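Local coordinates for protein ribonuclease J (Methanolobus psychrophilus R15, PDB 5HAB) that probably degrades RNA as an exoribonuclease of the metallo-beta-lactamase/beta-CASP family, at residues K163-E168 against V182-P187. The protein carries 1 engineered substitution. Numbering follows the deposited sequence.
Sequences KDITIE and VAIHTP
His185 and Glu168 meet on one face of an antiparallel beta hairpin, strands 166-172 and 179-186, in the metallo-beta-lactamase domain. The hairpin lies within a mixed sheet, strand 158-160 bonding to one flank through Leu159 and strand 189-194 to the other. Two hydrogen-bonded pairs, Thr166 with His185 and Glu168 with Ala183, alternate with the non-hydrogen-bonded pair of Ile167 and Ile184. Thr166 N donates to His185 O at 3.0 Å and His185 N returns a bond to Thr166 O; Glu168 and Ala183 exchange a matching pair.

Glu168, Thr166, His185 and Ala183 turn their side chains to the same face. The imidazole slants diagonally over the strands toward Glu168, with CG opposite the carbonyl carbon and next to the backbone N (chi1 -60°). Its base lies against Thr166, whose OG1 comes within 3.1 Å of His185 CB, while its far edge reaches the glutamate, with Glu168 CB in the ring plane 3.6 Å from NE2. The extended Glu168 chain lifts the carboxylate level with the ring, the two planes only 19° apart. OE2 forms a salt bridge with Arg213, whose charge probably tempers that of the carboxylate, and OE1 turns to the histidine.

The reverse face is largely apolar and packs against strands 41-46 and 49-53 of the other sheet, in keeping with the sandwich of this fold. There Ile165 and Ile184 lie side by side, their CG2 methyls 4.1 Å apart, and the side chains of Ile167 and Val182 cross, touching through their CG2 methyls at 3.8 Å. At the strand end Pro187 touches Asp164 through CD, 3.1 Å from Asp164 O. On the polar face, His185 NE2 donates within its ring plane to Glu168 OE1 at 2.5 Å, nearly in line with the C-O bond.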
# COMPACT_ATOMS: atom_id res chain seq x y z
N LYS B 163 41.11 -33.63 -5.90
CA LYS B 163 42.27 -33.17 -6.66
C LYS B 163 41.93 -31.91 -7.46
O LYS B 163 42.81 -31.12 -7.80
CB LYS B 163 42.75 -34.27 -7.61
CG LYS B 163 43.06 -35.61 -6.94
CD LYS B 163 43.54 -36.63 -7.96
CE LYS B 163 44.24 -37.81 -7.30
NZ LYS B 163 43.29 -38.72 -6.60
N ASP B 164 40.64 -31.72 -7.73
CA ASP B 164 40.16 -30.67 -8.61
C ASP B 164 39.27 -29.64 -7.91
O ASP B 164 38.90 -28.62 -8.50
CB ASP B 164 39.39 -31.28 -9.78
CG ASP B 164 40.30 -31.90 -10.82
OD1 ASP B 164 41.50 -31.56 -10.84
OD2 ASP B 164 39.81 -32.72 -11.62
N ILE B 165 38.92 -29.89 -6.66
CA ILE B 165 37.95 -29.06 -5.96
C ILE B 165 38.48 -28.64 -4.59
O ILE B 165 38.81 -29.49 -3.77
CB ILE B 165 36.61 -29.81 -5.79
CG1 ILE B 165 35.99 -30.13 -7.15
CG2 ILE B 165 35.65 -29.01 -4.92
CD1 ILE B 165 34.73 -30.93 -7.05
N THR B 166 38.54 -27.33 -4.35
CA THR B 166 38.82 -26.86 -2.98
C THR B 166 37.74 -25.88 -2.53
O THR B 166 37.16 -25.18 -3.35
CB THR B 166 40.20 -26.18 -2.85
OG1 THR B 166 40.21 -24.95 -3.58
CG2 THR B 166 41.31 -27.09 -3.36
N ILE B 167 37.49 -25.82 -1.23
CA ILE B 167 36.49 -24.92 -0.69
C ILE B 167 37.12 -23.87 0.21
O ILE B 167 37.77 -24.20 1.21
CB ILE B 167 35.41 -25.72 0.07
CG1 ILE B 167 34.57 -26.54 -0.90
CG2 ILE B 167 34.55 -24.80 0.91
CD1 ILE B 167 33.57 -27.45 -0.22
N GLU B 168 36.89 -22.61 -0.13
CA GLU B 168 37.38 -21.47 0.64
C GLU B 168 36.23 -20.72 1.32
O GLU B 168 35.21 -20.45 0.69
CB GLU B 168 38.16 -20.52 -0.28
CG GLU B 168 38.63 -19.22 0.38
CD GLU B 168 39.36 -18.32 -0.60
OE1 GLU B 168 39.51 -18.71 -1.78
OE2 GLU B 168 39.82 -17.23 -0.19
N VAL B 182 31.11 -18.62 0.21
CA VAL B 182 31.91 -19.81 -0.08
C VAL B 182 32.38 -19.78 -1.53
O VAL B 182 31.59 -19.55 -2.45
CB VAL B 182 31.14 -21.12 0.25
CG1 VAL B 182 29.75 -21.10 -0.32
CG2 VAL B 182 31.90 -22.33 -0.27
N ALA B 183 33.68 -19.97 -1.72
CA ALA B 183 34.28 -20.06 -3.05
C ALA B 183 34.72 -21.49 -3.34
O ALA B 183 35.54 -22.06 -2.61
CB ALA B 183 35.46 -19.10 -3.18
N ILE B 184 34.16 -22.07 -4.39
CA ILE B 184 34.53 -23.39 -4.85
C ILE B 184 35.55 -23.25 -5.97
O ILE B 184 35.21 -22.85 -7.08
CB ILE B 184 33.29 -24.19 -5.29
CG1 ILE B 184 32.34 -24.36 -4.11
CG2 ILE B 184 33.69 -25.54 -5.86
CD1 ILE B 184 31.05 -25.02 -4.47
N HIS B 185 36.80 -23.57 -5.67
CA HIS B 185 37.86 -23.48 -6.66
C HIS B 185 37.93 -24.76 -7.48
O HIS B 185 38.00 -25.88 -6.93
CB HIS B 185 39.21 -23.20 -5.99
CG HIS B 185 39.25 -21.92 -5.21
ND1 HIS B 185 39.54 -20.71 -5.79
CD2 HIS B 185 39.03 -21.67 -3.90
CE1 HIS B 185 39.51 -19.76 -4.88
NE2 HIS B 185 39.20 -20.32 -3.72
N THR B 186 37.90 -24.56 -8.80
CA THR B 186 37.95 -25.61 -9.80
C THR B 186 39.13 -25.33 -10.72
O THR B 186 39.63 -24.20 -10.74
CB THR B 186 36.65 -25.66 -10.65
OG1 THR B 186 36.71 -24.65 -11.66
CG2 THR B 186 35.42 -25.46 -9.78
N PRO B 187 39.57 -26.33 -11.50
CA PRO B 187 40.67 -26.10 -12.44
C PRO B 187 40.40 -24.98 -13.46
O PRO B 187 41.35 -24.46 -14.03
CB PRO B 187 40.82 -27.45 -13.16
CG PRO B 187 39.60 -28.23 -12.81
CD PRO B 187 39.18 -27.76 -11.47